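Local coordinates for protein N2152 (Neocallimastix frontalis, PDB 5U22) that probably hydrolyses rare arabinosyl substrates, as a family 39 glycoside hydrolase of a rumen anaerobic fungus, at residues A[186-191]-A[229-234]; A[219-224]-A[266-271]; A[223-228]-A[242-247]. All blocks are in the same frame, centred on the assembly; numbering follows the deposited sequence.

All three interactions use helix 221-235, which illustrates how one barrel helix can be held by different chemistry on different sides. Interaction 3 is core: its middle turns bring two aromatic rings against isoleucines of strand 242-247, without a hydrogen bond between the segments. Interaction 2, also largely buried, sets its first turn against the end of helix 258-270 through mixed apolar, hydroxyl and water-mediated contacts. Interaction 1 lies farthest from the centre of the chain and is the smallest, joining a leucine to the start of helix 190-202. S227 bonds to Y188 and E190, and R226 to Y271, tying the three together.

Interaction 1 of 3, residues A[186-191]-A[229-234]; sequences SWYEEN and RNLEKS. With EDO (1,2-ethanediol), chain D.
L231 meets both Y188 and E190 through a single methyl, and these van der Waals contacts make up the direct meeting between 186-191 and 229-234. Its CD1 lies 3.6 Å from Y188 OH, hydroxyl and methyl meeting head-on, and 3.9 Å from E190 O. The CG of E190 approaches the same CD1 more distantly, as that chain runs on extended across the leucine. Y188 reaches so far because its CG stands anti to the backbone N (chi1 -174°), which sends the ring toward helix 221-235. The polar ends turn elsewhere: Y188 OH and E190 OE1 both hydrogen-bond to S227 OG, one turn before L231.

A second group of bonds finishes the beginning of helix 190-202. E189 is its N-cap, and its bent side chain brings OE2 to 3.0 Å from N191 N, which meets the oxygen from above the carboxylate plane; OE1 accepts from K192 N. Without this carboxylate, as with an alanine here, the N191 and K192 amides would probably lose their cap and the first turn of the helix could fray. The preceding amide is served differently: E190 N donates to O2 of an ethanediol, probably from the crystallisation liquor, at 2.8 Å, while C1 of that molecule sits at the edge of the Y188 ring.

The contact bridges consecutive barrel helices on the outer side of the parallel sheet. M193, K194 and L197 of helix 190-202 continue the packing on L231, and the Y188 ring stacks with H224 and meets W212 at the end of strand 209-212.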
loop_
_atom_site.group_PDB
_atom_site.type_symbol
_atom_site.label_atom_id
_atom_site.label_comp_id
_atom_site.label_asym_id
_atom_site.label_seq_id
_atom_site.Cartn_x
_atom_site.Cartn_y
_atom_site.Cartn_z
ATOM N N SER A 186 -5.998 -2.170 -13.954
ATOM C CA SER A 186 -6.781 -2.854 -12.927
ATOM C C SER A 186 -6.110 -4.146 -12.472
ATOM O O SER A 186 -6.210 -4.528 -11.296
ATOM C CB SER A 186 -8.177 -3.157 -13.441
ATOM O OG SER A 186 -8.912 -3.813 -12.436
ATOM N N TRP A 187 -5.463 -4.854 -13.388
ATOM C CA TRP A 187 -4.707 -6.041 -13.029
ATOM C C TRP A 187 -3.455 -6.105 -13.887
ATOM O O TRP A 187 -3.411 -5.568 -14.998
ATOM C CB TRP A 187 -5.534 -7.330 -13.184
ATOM C CG TRP A 187 -5.899 -7.643 -14.607
ATOM C CD1 TRP A 187 -5.191 -8.414 -15.493
ATOM C CD2 TRP A 187 -7.057 -7.187 -15.310
ATOM N NE1 TRP A 187 -5.840 -8.457 -16.709
ATOM C CE2 TRP A 187 -6.991 -7.719 -16.619
ATOM C CE3 TRP A 187 -8.149 -6.383 -14.960
ATOM C CZ2 TRP A 187 -7.973 -7.467 -17.577
ATOM C CZ3 TRP A 187 -9.126 -6.132 -15.915
ATOM C CH2 TRP A 187 -9.031 -6.672 -17.208
ATOM N N TYR A 188 -2.433 -6.763 -13.355
ATOM C CA TYR A 188 -1.179 -6.897 -14.079
ATOM C C TYR A 188 -1.270 -8.038 -15.087
ATOM O O TYR A 188 -1.765 -9.127 -14.772
ATOM C CB TYR A 188 -0.023 -7.140 -13.106
ATOM C CG TYR A 188 1.310 -7.131 -13.810
ATOM C CD1 TYR A 188 2.057 -5.963 -13.903
ATOM C CD2 TYR A 188 1.802 -8.282 -14.413
ATOM C CE1 TYR A 188 3.282 -5.949 -14.574
ATOM C CE2 TYR A 188 3.010 -8.283 -15.081
ATOM C CZ TYR A 188 3.746 -7.113 -15.158
ATOM O OH TYR A 188 4.946 -7.122 -15.826
ATOM N N GLU A 189 -0.781 -7.793 -16.301
ATOM C CA GLU A 189 -0.547 -8.862 -17.264
ATOM C C GLU A 189 0.666 -8.470 -18.100
ATOM O O GLU A 189 0.830 -7.301 -18.443
ATOM C CB GLU A 189 -1.787 -9.112 -18.135
ATOM C CG GLU A 189 -1.720 -10.375 -18.963
ATOM C CD GLU A 189 -0.977 -10.171 -20.265
ATOM O OE1 GLU A 189 -1.180 -9.104 -20.893
ATOM O OE2 GLU A 189 -0.184 -11.067 -20.653
ATOM N N GLU A 190 1.524 -9.444 -18.405
ATOM C CA GLU A 190 2.846 -9.101 -18.925
ATOM C C GLU A 190 2.780 -8.483 -20.318
ATOM O O GLU A 190 3.489 -7.507 -20.598
ATOM C CB GLU A 190 3.740 -10.331 -18.919
ATOM C CG GLU A 190 5.139 -10.065 -19.410
ATOM C CD GLU A 190 6.045 -11.234 -19.150
ATOM O OE1 GLU A 190 6.458 -11.419 -17.983
ATOM O OE2 GLU A 190 6.304 -11.995 -20.102
ATOM N N ASN A 191 1.966 -9.050 -21.217
ATOM C CA ASN A 191 1.859 -8.497 -22.568
ATOM C C ASN A 191 1.333 -7.068 -22.534
ATOM O O ASN A 191 1.821 -6.196 -23.266
ATOM C CB ASN A 191 0.941 -9.365 -23.424
ATOM C CG ASN A 191 1.652 -10.564 -24.036
ATOM O OD1 ASN A 191 2.824 -10.805 -23.782
ATOM N ND2 ASN A 191 0.928 -11.328 -24.841
ATOM N N ARG A 229 10.072 -6.037 -13.282
ATOM C CA ARG A 229 11.478 -5.654 -13.258
ATOM C C ARG A 229 12.273 -6.344 -14.364
ATOM O O ARG A 229 13.233 -5.764 -14.882
ATOM C CB ARG A 229 12.062 -5.946 -11.878
ATOM C CG ARG A 229 11.367 -5.127 -10.772
ATOM C CD ARG A 229 12.324 -4.180 -10.097
ATOM N NE ARG A 229 11.702 -3.261 -9.134
ATOM C CZ ARG A 229 11.380 -3.565 -7.869
ATOM N NH1 ARG A 229 11.570 -4.793 -7.386
ATOM N NH2 ARG A 229 10.845 -2.634 -7.078
ATOM N N ASN A 230 11.886 -7.560 -14.754
ATOM C CA ASN A 230 12.533 -8.188 -15.904
ATOM C C ASN A 230 12.195 -7.460 -17.204
ATOM O O ASN A 230 13.046 -7.351 -18.094
ATOM C CB ASN A 230 12.146 -9.658 -15.997
ATOM C CG ASN A 230 13.063 -10.552 -15.187
ATOM O OD1 ASN A 230 14.290 -10.408 -15.222
ATOM N ND2 ASN A 230 12.475 -11.492 -14.462
ATOM N N LEU A 231 10.968 -6.946 -17.330
ATOM C CA LEU A 231 10.627 -6.147 -18.509
ATOM C C LEU A 231 11.473 -4.879 -18.587
ATOM O O LEU A 231 11.968 -4.518 -19.662
ATOM C CB LEU A 231 9.142 -5.782 -18.504
ATOM C CG LEU A 231 8.107 -6.820 -18.933
ATOM C CD1 LEU A 231 6.701 -6.209 -18.870
ATOM C CD2 LEU A 231 8.413 -7.365 -20.332
ATOM N N GLU A 232 11.652 -4.187 -17.460
ATOM C CA GLU A 232 12.526 -3.018 -17.453
ATOM C C GLU A 232 13.920 -3.375 -17.953
ATOM O O GLU A 232 14.507 -2.646 -18.761
ATOM C CB GLU A 232 12.612 -2.427 -16.049
ATOM C CG GLU A 232 11.371 -1.702 -15.572
ATOM C CD GLU A 232 11.608 -1.094 -14.214
ATOM O OE1 GLU A 232 12.375 -1.703 -13.431
ATOM O OE2 GLU A 232 11.056 -0.009 -13.944
ATOM N N LYS A 233 14.461 -4.502 -17.498
ATOM C CA LYS A 233 15.803 -4.882 -17.927
ATOM C C LYS A 233 15.834 -5.230 -19.414
ATOM O O LYS A 233 16.699 -4.747 -20.156
ATOM C CB LYS A 233 16.316 -6.045 -17.079
ATOM C CG LYS A 233 16.970 -5.590 -15.790
ATOM C CD LYS A 233 17.636 -6.743 -15.074
ATOM C CE LYS A 233 16.631 -7.517 -14.243
ATOM N N SER A 234 14.897 -6.066 -19.868
ATOM C CA SER A 234 14.921 -6.515 -21.252
ATOM C C SER A 234 14.613 -5.391 -22.233
ATOM O O SER A 234 15.050 -5.457 -23.385
ATOM C CB SER A 234 13.944 -7.672 -21.447
ATOM O OG SER A 234 12.610 -7.209 -21.526
HETATM C C1 EDO D . 2.954 -11.868 -15.527
HETATM O O1 EDO D . 3.469 -12.587 -14.445
HETATM C C2 EDO D . 1.510 -12.269 -15.704
HETATM O O2 EDO D . 1.137 -11.889 -17.022
#

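Interaction 2 of 3, residues A[219-224]-A[266-271]; sequences DGVSSH and GRFERY
S222 fits into the angle between R267 and Y271, and here the packing is tight. Its OG lies 3.6 Å from R267 CG and 3.6 Å from Y271 CE2, while its CB touches the same side of the tyrosine ring. The carbonyl oxygen S222 O stands over one face of that ring, displaced toward the rim. With OG beside the backbone N (chi1 -65°), the hydroxyl points toward helix 258-270 and is hydrogen-bonded to E324, which lies outside both segments; E324 also takes Y271 OH, so one carboxylate fastens both partners. V221 adds the apolar share: its CG1 comes up to the edge of the F268 ring, 4.1 Å from CE1, and the two side chains meet at about a right angle.

Toward the guanidinium of R267 the join is looser and bridged by a water. This water accepts from S222 N at 3.0 Å and, more weakly, from R267 NH1, linking the first turn of one helix to an arginine whose extended chain carries its head past the serine. That head is held chiefly by S326 O and by a salt bridge to D330. D219 stays back from this arginine and pairs instead with K327.

Within 219-224, G220 O takes two donors, S223 OG at 2.6 Å and H224 N.

The contact thus joins the start of helix 221-235 to the end of helix 258-270, successive helices of the barrel, while D330 on strand 330-336 ties the latter to the mixed beta sheet of the neighbouring domain.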
loop_
_atom_site.group_PDB
_atom_site.type_symbol
_atom_site.label_atom_id
_atom_site.label_comp_id
_atom_site.label_asym_id
_atom_site.label_seq_id
_atom_site.Cartn_x
_atom_site.Cartn_y
_atom_site.Cartn_z
ATOM N N ASP A 219 -2.216 -14.470 -5.211
ATOM C CA ASP A 219 -1.217 -15.493 -5.531
ATOM C C ASP A 219 -0.116 -14.964 -6.450
ATOM O O ASP A 219 1.071 -15.260 -6.244
ATOM C CB ASP A 219 -1.895 -16.704 -6.188
ATOM C CG ASP A 219 -2.980 -17.315 -5.327
ATOM O OD1 ASP A 219 -4.029 -16.667 -5.113
ATOM O OD2 ASP A 219 -2.795 -18.461 -4.883
ATOM N N GLY A 220 -0.487 -14.200 -7.481
ATOM C CA GLY A 220 0.447 -13.772 -8.507
ATOM C C GLY A 220 1.158 -12.461 -8.257
ATOM O O GLY A 220 1.960 -12.032 -9.097
ATOM N N VAL A 221 0.896 -11.821 -7.113
ATOM C CA VAL A 221 1.414 -10.478 -6.861
ATOM C C VAL A 221 2.936 -10.447 -6.966
ATOM O O VAL A 221 3.506 -9.606 -7.666
ATOM C CB VAL A 221 0.934 -9.970 -5.489
ATOM C CG1 VAL A 221 1.758 -8.744 -5.060
ATOM C CG2 VAL A 221 -0.568 -9.642 -5.550
ATOM N N SER A 222 3.623 -11.352 -6.267
ATOM C CA SER A 222 5.083 -11.326 -6.304
ATOM C C SER A 222 5.612 -11.600 -7.708
ATOM O O SER A 222 6.610 -10.997 -8.130
ATOM C CB SER A 222 5.650 -12.334 -5.303
ATOM O OG SER A 222 5.292 -11.931 -3.993
ATOM N N SER A 223 4.958 -12.503 -8.445
ATOM C CA SER A 223 5.386 -12.791 -9.812
ATOM C C SER A 223 5.233 -11.572 -10.713
ATOM O O SER A 223 5.961 -11.441 -11.705
ATOM C CB SER A 223 4.592 -13.966 -10.379
ATOM O OG SER A 223 3.261 -13.572 -10.690
ATOM N N HIS A 224 4.293 -10.676 -10.389
ATOM C CA HIS A 224 4.124 -9.457 -11.171
ATOM C C HIS A 224 5.305 -8.516 -10.983
ATOM O O HIS A 224 5.778 -7.908 -11.949
ATOM C CB HIS A 224 2.817 -8.765 -10.780
ATOM C CG HIS A 224 1.606 -9.616 -10.996
ATOM N ND1 HIS A 224 0.427 -9.429 -10.304
ATOM C CD2 HIS A 224 1.403 -10.679 -11.810
ATOM C CE1 HIS A 224 -0.453 -10.339 -10.686
ATOM N NE2 HIS A 224 0.113 -11.108 -11.601
ATOM N N GLY A 266 4.061 -7.818 3.638
ATOM C CA GLY A 266 5.291 -8.587 3.529
ATOM C C GLY A 266 5.861 -8.590 2.123
ATOM O O GLY A 266 7.063 -8.382 1.928
ATOM N N ARG A 267 5.001 -8.787 1.119
ATOM C CA ARG A 267 5.500 -8.924 -0.246
ATOM C C ARG A 267 5.881 -7.575 -0.842
ATOM O O ARG A 267 6.911 -7.470 -1.515
ATOM C CB ARG A 267 4.464 -9.664 -1.104
ATOM C CG ARG A 267 4.312 -11.120 -0.668
ATOM C CD ARG A 267 3.032 -11.790 -1.155
ATOM N NE ARG A 267 2.725 -12.959 -0.329
ATOM C CZ ARG A 267 1.762 -13.838 -0.588
ATOM N NH1 ARG A 267 1.004 -13.698 -1.674
ATOM N NH2 ARG A 267 1.557 -14.859 0.242
ATOM N N PHE A 268 5.096 -6.524 -0.578
ATOM C CA PHE A 268 5.503 -5.180 -0.992
ATOM C C PHE A 268 6.863 -4.816 -0.414
ATOM O O PHE A 268 7.716 -4.253 -1.113
ATOM C CB PHE A 268 4.467 -4.135 -0.559
ATOM C CG PHE A 268 3.157 -4.202 -1.308
ATOM C CD1 PHE A 268 2.898 -5.216 -2.216
ATOM C CD2 PHE A 268 2.184 -3.237 -1.091
ATOM C CE1 PHE A 268 1.683 -5.281 -2.889
ATOM C CE2 PHE A 268 0.978 -3.281 -1.774
ATOM C CZ PHE A 268 0.723 -4.317 -2.675
ATOM N N GLU A 269 7.080 -5.107 0.872
ATOM C CA GLU A 269 8.376 -4.805 1.465
ATOM C C GLU A 269 9.470 -5.667 0.850
ATOM O O GLU A 269 10.580 -5.185 0.598
ATOM C CB GLU A 269 8.329 -5.001 2.978
ATOM C CG GLU A 269 7.427 -4.005 3.721
ATOM C CD GLU A 269 8.038 -2.609 3.852
ATOM O OE1 GLU A 269 9.234 -2.420 3.496
ATOM O OE2 GLU A 269 7.307 -1.706 4.313
ATOM N N ARG A 270 9.170 -6.937 0.578
ATOM C CA ARG A 270 10.175 -7.835 0.011
ATOM C C ARG A 270 10.682 -7.328 -1.333
ATOM O O ARG A 270 11.869 -7.464 -1.652
ATOM C CB ARG A 270 9.587 -9.238 -0.129
ATOM C CG ARG A 270 10.517 -10.274 -0.741
ATOM C CD ARG A 270 9.951 -11.695 -0.534
ATOM N NE ARG A 270 9.649 -11.964 0.879
ATOM C CZ ARG A 270 8.434 -12.269 1.342
ATOM N NH1 ARG A 270 7.393 -12.379 0.516
ATOM N NH2 ARG A 270 8.255 -12.471 2.636
ATOM N N TYR A 271 9.805 -6.730 -2.131
ATOM C CA TYR A 271 10.166 -6.270 -3.466
ATOM C C TYR A 271 10.393 -4.765 -3.523
ATOM O O TYR A 271 10.511 -4.201 -4.618
ATOM C CB TYR A 271 9.103 -6.720 -4.474
ATOM C CG TYR A 271 9.202 -8.211 -4.725
ATOM C CD1 TYR A 271 10.086 -8.709 -5.670
ATOM C CD2 TYR A 271 8.459 -9.120 -3.975
ATOM C CE1 TYR A 271 10.203 -10.077 -5.895
ATOM C CE2 TYR A 271 8.576 -10.482 -4.185
ATOM C CZ TYR A 271 9.446 -10.952 -5.146
ATOM O OH TYR A 271 9.564 -12.304 -5.353
HETATM O O HOH W 1 2.269 -13.182 -4.389
#

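Interaction 3 of 3, residues A[223-228]-A[242-247]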
loop_
_atom_site.group_PDB
_atom_site.type_symbol
_atom_site.label_atom_id
_atom_site.label_comp_id
_atom_site.label_asym_id
_atom_site.label_seq_id
_atom_site.Cartn_x
_atom_site.Cartn_y
_atom_site.Cartn_z
ATOM N N SER A 223 4.958 -12.503 -8.445
ATOM C CA SER A 223 5.386 -12.791 -9.812
ATOM C C SER A 223 5.233 -11.572 -10.713
ATOM O O SER A 223 5.961 -11.441 -11.705
ATOM C CB SER A 223 4.592 -13.966 -10.379
ATOM O OG SER A 223 3.261 -13.572 -10.690
ATOM N N HIS A 224 4.293 -10.676 -10.389
ATOM C CA HIS A 224 4.124 -9.457 -11.171
ATOM C C HIS A 224 5.305 -8.516 -10.983
ATOM O O HIS A 224 5.778 -7.908 -11.949
ATOM C CB HIS A 224 2.817 -8.765 -10.780
ATOM C CG HIS A 224 1.606 -9.616 -10.996
ATOM N ND1 HIS A 224 0.427 -9.429 -10.304
ATOM C CD2 HIS A 224 1.403 -10.679 -11.810
ATOM C CE1 HIS A 224 -0.453 -10.339 -10.686
ATOM N NE2 HIS A 224 0.113 -11.108 -11.601
ATOM N N PHE A 225 5.791 -8.374 -9.744
ATOM C CA PHE A 225 6.984 -7.570 -9.513
ATOM C C PHE A 225 8.178 -8.137 -10.271
ATOM O O PHE A 225 8.941 -7.385 -10.887
ATOM C CB PHE A 225 7.297 -7.487 -8.011
ATOM C CG PHE A 225 6.197 -6.871 -7.194
ATOM C CD1 PHE A 225 5.488 -5.771 -7.668
ATOM C CD2 PHE A 225 5.849 -7.417 -5.964
ATOM C CE1 PHE A 225 4.472 -5.214 -6.925
ATOM C CE2 PHE A 225 4.844 -6.877 -5.215
ATOM C CZ PHE A 225 4.136 -5.766 -5.700
ATOM N N ARG A 226 8.354 -9.463 -10.241
ATOM C CA ARG A 226 9.473 -10.074 -10.958
ATOM C C ARG A 226 9.332 -9.885 -12.465
ATOM O O ARG A 226 10.312 -9.577 -13.154
ATOM C CB ARG A 226 9.583 -11.560 -10.602
ATOM C CG ARG A 226 9.848 -11.788 -9.101
ATOM C CD ARG A 226 10.214 -13.240 -8.796
ATOM N NE ARG A 226 9.172 -14.196 -9.179
ATOM C CZ ARG A 226 8.202 -14.620 -8.370
ATOM N NH1 ARG A 226 8.111 -14.158 -7.125
ATOM N NH2 ARG A 226 7.310 -15.502 -8.811
ATOM N N SER A 227 8.120 -10.074 -12.990
ATOM C CA SER A 227 7.866 -9.832 -14.406
ATOM C C SER A 227 8.176 -8.389 -14.771
ATOM O O SER A 227 8.885 -8.114 -15.749
ATOM C CB SER A 227 6.410 -10.166 -14.746
ATOM O OG SER A 227 6.071 -9.679 -16.044
ATOM N N TYR A 228 7.684 -7.447 -13.965
ATOM C CA TYR A 228 7.851 -6.043 -14.310
ATOM C C TYR A 228 9.329 -5.654 -14.318
ATOM O O TYR A 228 9.818 -5.032 -15.269
ATOM C CB TYR A 228 7.041 -5.149 -13.365
ATOM C CG TYR A 228 7.372 -3.718 -13.662
ATOM C CD1 TYR A 228 6.879 -3.111 -14.801
ATOM C CD2 TYR A 228 8.251 -3.004 -12.859
ATOM C CE1 TYR A 228 7.223 -1.820 -15.123
ATOM C CE2 TYR A 228 8.606 -1.711 -13.173
ATOM C CZ TYR A 228 8.090 -1.130 -14.315
ATOM O OH TYR A 228 8.433 0.154 -14.641
ATOM N N ILE A 242 7.685 1.741 -7.884
ATOM C CA ILE A 242 6.420 1.044 -8.096
ATOM C C ILE A 242 5.407 1.538 -7.074
ATOM O O ILE A 242 5.695 1.567 -5.873
ATOM C CB ILE A 242 6.590 -0.478 -7.973
ATOM C CG1 ILE A 242 7.575 -0.997 -9.016
ATOM C CG2 ILE A 242 5.235 -1.177 -8.077
ATOM C CD1 ILE A 242 7.951 -2.451 -8.800
ATOM N N THR A 243 4.210 1.886 -7.542
ATOM C CA THR A 243 3.099 2.171 -6.646
ATOM C C THR A 243 1.938 1.234 -6.965
ATOM O O THR A 243 1.405 1.243 -8.079
ATOM C CB THR A 243 2.687 3.650 -6.712
ATOM O OG1 THR A 243 1.637 3.880 -5.773
ATOM C CG2 THR A 243 2.214 4.094 -8.090
ATOM N N ILE A 244 1.573 0.392 -5.996
ATOM C CA ILE A 244 0.414 -0.479 -6.155
ATOM C C ILE A 244 -0.735 0.235 -5.467
ATOM O O ILE A 244 -1.005 -0.013 -4.291
ATOM C CB ILE A 244 0.657 -1.882 -5.563
ATOM C CG1 ILE A 244 1.910 -2.504 -6.183
ATOM C CG2 ILE A 244 -0.550 -2.799 -5.796
ATOM C CD1 ILE A 244 1.886 -2.553 -7.714
ATOM N N ASN A 245 -1.400 1.152 -6.175
ATOM C CA ASN A 245 -2.193 2.143 -5.468
ATOM C C ASN A 245 -3.645 1.733 -5.294
ATOM O O ASN A 245 -4.463 2.564 -4.890
ATOM C CB ASN A 245 -2.060 3.539 -6.115
ATOM C CG ASN A 245 -2.432 3.578 -7.585
ATOM O OD1 ASN A 245 -3.139 2.704 -8.092
ATOM N ND2 ASN A 245 -1.977 4.622 -8.276
ATOM N N GLU A 246 -3.963 0.460 -5.542
ATOM C CA GLU A 246 -5.131 -0.214 -4.972
ATOM C C GLU A 246 -4.746 -1.661 -4.722
ATOM O O GLU A 246 -4.273 -2.327 -5.644
ATOM C CB GLU A 246 -6.351 -0.163 -5.903
ATOM C CG GLU A 246 -6.884 1.267 -6.164
ATOM C CD GLU A 246 -8.164 1.257 -6.967
ATOM O OE1 GLU A 246 -8.918 0.279 -6.819
ATOM O OE2 GLU A 246 -8.407 2.211 -7.743
ATOM N N TYR A 247 -4.944 -2.156 -3.496
ATOM C CA TYR A 247 -4.688 -3.572 -3.242
ATOM C C TYR A 247 -5.687 -4.148 -2.252
ATOM O O TYR A 247 -6.077 -3.486 -1.289
ATOM C CB TYR A 247 -3.255 -3.830 -2.728
ATOM C CG TYR A 247 -2.882 -3.316 -1.342
ATOM C CD1 TYR A 247 -2.198 -2.112 -1.185
ATOM C CD2 TYR A 247 -3.130 -4.075 -0.202
ATOM C CE1 TYR A 247 -1.823 -1.655 0.071
ATOM C CE2 TYR A 247 -2.769 -3.626 1.053
ATOM C CZ TYR A 247 -2.110 -2.426 1.187
ATOM O OH TYR A 247 -1.740 -1.987 2.435
#
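F225 and I244 make the nearest approach between helix 223-228 and strand 242-245, a worked case of a barrel helix laid on its sheet by apolar side chains alone. The F225 ring is presented by its edge: CE1 lies 3.8 Å from I244 CD1 and equally near CG1, ring and isoleucine each reaching out to the other. The torsion that places CG beside the backbone N and anti to the carbonyl carbon (chi1 -60°) carries the ring inward to the strand although its CB does not head straight there. The same CE1 also reaches I242 CG2, more loosely at 4.3 Å.

Next along the helix, R226 turns to other partners, bonding to Y271 OH and N325. One turn after H224, Y228 faces the sheet again. Its CD2 lies 4.1 Å from I242 CD1, the two side chains lying alongside and pointing opposite ways. I242 is therefore touched by both rings, its CG2 branch by F225 and its CD1 by Y228.

The axes of helix 223-228 and strand 242-245 approach to 11.8 Å at 145°, closer to antiparallel than to parallel, as expected of the return helix in a beta-alpha-beta unit of a TIM barrel. Strand 209-212 precedes the helix and lies beside strand 242-247, so that Y228 and I242 both touch I210; strand 275-278 flanks the other edge, and M193 and L197 of helix 190-202 close over Y228.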